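Local structure of NAD-dependent aldehyde dehydrogenase (Sinorhizobium meliloti, 3U4J) at residues A[62-67]-A[232-237]; A[191-196]-A[222-227]. The protein probably oxidises aldehydes to carboxylic acids with NAD or NADP as electron acceptor, as a tetrameric member of the aldehyde dehydrogenase family. One frame throughout, in Å; residues are numbered along the deposited sequence.

Contact 1. Residues A[62-67]-A[232-237]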
# COMPACT_ATOMS: atom_id res chain seq x y z
N ASP A 62 38.13 17.09 8.87
CA ASP A 62 37.99 15.62 9.00
C ASP A 62 36.56 15.21 8.60
O ASP A 62 36.38 14.24 7.86
CB ASP A 62 38.28 15.15 10.45
CG ASP A 62 39.76 15.36 10.88
OD1 ASP A 62 39.99 15.67 12.08
OD2 ASP A 62 40.69 15.20 10.05
N VAL A 63 35.56 15.97 9.05
CA VAL A 63 34.16 15.67 8.76
C VAL A 63 33.83 15.84 7.29
O VAL A 63 33.14 15.00 6.71
CB VAL A 63 33.18 16.44 9.69
CG1 VAL A 63 31.71 16.11 9.34
CG2 VAL A 63 33.44 16.08 11.14
N ARG A 64 34.36 16.89 6.66
CA ARG A 64 34.15 17.09 5.22
C ARG A 64 34.73 15.96 4.39
O ARG A 64 34.13 15.59 3.37
CB ARG A 64 34.69 18.45 4.75
CG ARG A 64 33.88 19.66 5.27
CD ARG A 64 34.47 21.01 4.76
NE ARG A 64 34.20 22.07 5.73
CZ ARG A 64 35.12 22.67 6.47
NH1 ARG A 64 36.41 22.38 6.32
NH2 ARG A 64 34.76 23.60 7.33
N LYS A 65 35.87 15.42 4.81
CA LYS A 65 36.43 14.21 4.18
C LYS A 65 35.47 13.01 4.19
O LYS A 65 35.38 12.28 3.22
CB LYS A 65 37.73 13.77 4.87
CG LYS A 65 39.00 14.48 4.32
CD LYS A 65 40.28 13.97 5.00
CE LYS A 65 41.47 14.95 4.75
NZ LYS A 65 42.62 14.63 5.66
N ALA A 66 34.82 12.78 5.33
CA ALA A 66 33.80 11.72 5.44
C ALA A 66 32.62 11.97 4.50
O ALA A 66 32.16 11.06 3.79
CB ALA A 66 33.32 11.63 6.87
N VAL A 67 32.13 13.21 4.50
CA VAL A 67 31.10 13.66 3.56
C VAL A 67 31.53 13.43 2.13
O VAL A 67 30.75 12.93 1.30
CB VAL A 67 30.73 15.18 3.79
CG1 VAL A 67 29.75 15.70 2.71
CG2 VAL A 67 30.12 15.38 5.20
N GLY A 232 28.35 18.75 13.83
CA GLY A 232 26.96 19.11 13.66
C GLY A 232 26.73 20.23 12.66
O GLY A 232 25.94 20.08 11.74
N GLN A 233 27.45 21.33 12.83
CA GLN A 233 27.41 22.44 11.85
C GLN A 233 27.83 22.00 10.45
O GLN A 233 27.17 22.37 9.48
CB GLN A 233 28.28 23.62 12.30
CG GLN A 233 27.71 24.38 13.48
CD GLN A 233 28.21 25.82 13.60
OE1 GLN A 233 29.41 26.11 13.45
NE2 GLN A 233 27.28 26.73 13.91
N VAL A 234 28.90 21.22 10.34
CA VAL A 234 29.34 20.78 9.01
C VAL A 234 28.25 19.94 8.33
O VAL A 234 27.90 20.22 7.19
CB VAL A 234 30.67 20.02 9.04
CG1 VAL A 234 30.94 19.33 7.66
CG2 VAL A 234 31.80 20.98 9.41
N LEU A 235 27.72 18.94 9.02
CA LEU A 235 26.66 18.09 8.43
C LEU A 235 25.43 18.90 8.02
O LEU A 235 24.85 18.66 6.96
CB LEU A 235 26.28 16.93 9.36
CG LEU A 235 27.40 15.89 9.51
CD1 LEU A 235 27.03 14.86 10.57
CD2 LEU A 235 27.74 15.21 8.17
N ALA A 236 25.07 19.90 8.83
CA ALA A 236 23.89 20.71 8.51
C ALA A 236 24.13 21.81 7.45
O ALA A 236 23.18 22.25 6.77
CB ALA A 236 23.28 21.27 9.79
N GLU A 237 25.39 22.24 7.28
CA GLU A 237 25.65 23.23 6.20
C GLU A 237 26.33 22.72 4.92
O GLU A 237 26.20 23.36 3.88
CB GLU A 237 26.26 24.55 6.73
CG GLU A 237 27.34 24.40 7.77
CD GLU A 237 27.78 25.73 8.43
OE1 GLU A 237 26.99 26.35 9.18
OE2 GLU A 237 28.95 26.12 8.21
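Val63 and Val234 meet methyl to methyl, CG1 of Val63 lying 3.7 Å from CG1 of Val234, where the helical segments 62-67 and 232-237 come nearest in backbone terms (CA to CA 7.0 Å). In both valines CG1 stands anti to the backbone N (chi1 179° in Val63, 169° in Val234), and the two side chains run antiparallel alongside each other. One turn further along segment 62-67, Val67 presents its other branch: CG2 touches Leu235 CD2 at 3.8 Å. The same Leu235 methyl lies 4.2 Å from Val63 CG1, so it bridges two successive turns of the facing helix. This is the closely packed, buried part of the contact, wholly apolar and without a hydrogen bond across it.

The axes of the two short helical segments approach to 9.8 Å with a crossing angle of -38°, and the contact buries 211 Å² in all. Helix 231-237 directly precedes strand 243-247 of the sheet that also contains strand 221-223, the strand-helix-strand order of a Rossmann-like nucleotide-binding domain; helix 60-75 packs beside helix 231-237.

On the solvent side the packing thins. Exposed Arg64 reaches over with its aliphatic part, CG standing 3.8 Å from Val234 CG1 and the arginine lying roughly perpendicular to the valine. Its guanidinium forms a salt bridge with Asp61 through NH1, whereas NH2 stays 6.4 Å from OE2 of Glu237, too far for the opposite charges to be in contact.

Contact 2. Residues A[191-196]-A[222-227]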
# COMPACT_ATOMS: atom_id res chain seq x y z
N THR A 191 24.08 6.78 1.19
CA THR A 191 25.35 6.58 1.88
C THR A 191 25.28 7.52 3.07
O THR A 191 24.52 8.50 3.04
CB THR A 191 26.55 6.94 0.99
OG1 THR A 191 26.42 8.31 0.54
CG2 THR A 191 26.57 6.04 -0.21
N VAL A 192 26.05 7.24 4.11
CA VAL A 192 25.87 7.96 5.36
C VAL A 192 27.18 8.38 6.04
O VAL A 192 28.22 7.73 5.87
CB VAL A 192 25.03 7.15 6.39
CG1 VAL A 192 23.71 6.71 5.79
CG2 VAL A 192 25.81 5.96 6.97
N VAL A 193 27.09 9.45 6.81
CA VAL A 193 28.12 9.78 7.77
C VAL A 193 27.46 9.79 9.13
O VAL A 193 26.53 10.58 9.38
CB VAL A 193 28.81 11.16 7.48
CG1 VAL A 193 29.84 11.49 8.54
CG2 VAL A 193 29.47 11.15 6.08
N LEU A 194 27.93 8.91 10.00
CA LEU A 194 27.38 8.71 11.33
C LEU A 194 28.24 9.47 12.32
O LEU A 194 29.46 9.26 12.36
CB LEU A 194 27.39 7.21 11.71
CG LEU A 194 26.90 6.79 13.11
CD1 LEU A 194 25.48 7.24 13.33
CD2 LEU A 194 27.00 5.29 13.34
N LYS A 195 27.60 10.33 13.12
CA LYS A 195 28.25 11.07 14.19
C LYS A 195 27.65 10.72 15.56
O LYS A 195 26.58 11.23 15.92
CB LYS A 195 28.11 12.57 13.92
CG LYS A 195 29.18 13.40 14.61
CD LYS A 195 28.76 13.80 15.96
CE LYS A 195 30.00 14.12 16.80
NZ LYS A 195 29.53 14.14 18.20
N PRO A 196 28.29 9.82 16.32
CA PRO A 196 27.71 9.52 17.64
C PRO A 196 28.18 10.52 18.69
O PRO A 196 29.04 11.38 18.42
CB PRO A 196 28.25 8.13 17.94
CG PRO A 196 29.58 8.09 17.21
CD PRO A 196 29.46 8.97 16.01
N ASN A 222 30.27 5.64 6.90
CA ASN A 222 31.45 6.30 7.47
C ASN A 222 31.07 6.75 8.87
O ASN A 222 29.90 7.03 9.13
CB ASN A 222 31.77 7.57 6.66
CG ASN A 222 31.94 7.29 5.19
OD1 ASN A 222 32.99 6.84 4.77
ND2 ASN A 222 30.90 7.55 4.40
N VAL A 223 32.06 6.84 9.77
CA VAL A 223 31.78 7.32 11.11
C VAL A 223 32.85 8.35 11.51
O VAL A 223 34.04 8.09 11.33
CB VAL A 223 31.78 6.19 12.16
CG1 VAL A 223 31.43 6.70 13.57
CG2 VAL A 223 30.74 5.18 11.81
N VAL A 224 32.39 9.46 12.09
CA VAL A 224 33.28 10.50 12.60
C VAL A 224 32.93 10.73 14.07
O VAL A 224 31.78 10.52 14.48
CB VAL A 224 33.19 11.81 11.76
CG1 VAL A 224 33.73 11.59 10.36
CG2 VAL A 224 31.74 12.34 11.69
N THR A 225 33.92 11.15 14.85
CA THR A 225 33.74 11.34 16.28
C THR A 225 34.28 12.72 16.67
O THR A 225 35.15 13.31 15.98
CB THR A 225 34.45 10.24 17.09
OG1 THR A 225 35.85 10.21 16.78
CG2 THR A 225 33.83 8.85 16.77
N GLY A 226 33.79 13.24 17.78
CA GLY A 226 34.17 14.58 18.17
C GLY A 226 33.12 15.22 19.05
O GLY A 226 32.15 14.57 19.48
N TYR A 227 33.30 16.52 19.30
CA TYR A 227 32.30 17.23 20.09
C TYR A 227 31.06 17.51 19.23
O TYR A 227 31.03 17.15 18.04
CB TYR A 227 32.91 18.49 20.71
CG TYR A 227 33.95 18.14 21.73
CD1 TYR A 227 33.60 17.59 22.96
CD2 TYR A 227 35.31 18.36 21.47
CE1 TYR A 227 34.57 17.26 23.91
CE2 TYR A 227 36.29 18.03 22.42
CZ TYR A 227 35.91 17.49 23.63
OH TYR A 227 36.85 17.17 24.58
O HOH W 1 31.92 11.26 18.89
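Strand residues Val193 and Leu194 pair in parallel with Asn222 and Val223, with CA-CA separations of 4.8 Å and 4.6 Å. Leu194 uses both its N-H and its C=O toward the neighbouring strand: its N donates to Asn222 O with an N-H...O angle of 168°, and its O accepts from Val224 N at 2.9 Å. Val192 O is gripped twice by one residue, since Asn222 N and Asn222 ND2 reach it from opposite faces of its carbonyl plane, each at 3.1 Å. The side chain of Asn222 can do this because CG sits beside its own backbone N (chi1 -55°); ND2 also bonds to Gly219 O, and OD1 accepts from Asp28 N.

Strands 191-195 and 221-223 are joined through helix 202-214, a beta-alpha-beta unit of the Rossmann-like domain. Leu194 and Val223 point the same way, side by side, with Leu194 CB 3.9 Å from Val223 CG2; both also touch that helix. Val193, on the face of Asn222, sets CG1 3.8 Å from CG2 of Val224, a residue just past the strand.

Past the last bridge, at Leu194 and Val223, the contact is carried by Lys195, the end of strand 191-195. Lys195 bends at chi2 (-89°) and sends NZ to Gly226 O at 2.9 Å, a donor standing well above that carbonyl plane. NZ also donates to its neighbour Pro196 O at 2.8 Å and to Tyr227 O, so three backbone carbonyls accept from this buried amine, the one of Tyr227 weakly. A water donates to Pro196 O and accepts from Gly226 N, bridging the diverging backbones.

The centres of contact 1 and contact 2 lie 9 Å apart on the same side of the chain's centre. Along the chain the order is 62-67, 191-196, 222-227, 232-237, so the strand pairing falls between the two halves of the helix pairing. Strand 221-223 leads through a short loop into helix 231-237, which ties the two sites covalently. They also touch through space: Ala66 CB of helix 60-75 packs 3.5 Å from Val224 CG1, and Val193 CG2 comes equally close to Ala66 O. Helix 60-75 thus packs against both the sheet, near Val193 and Val224, and helix 231-237, so the early chain and the later strand-helix segment share one packed region.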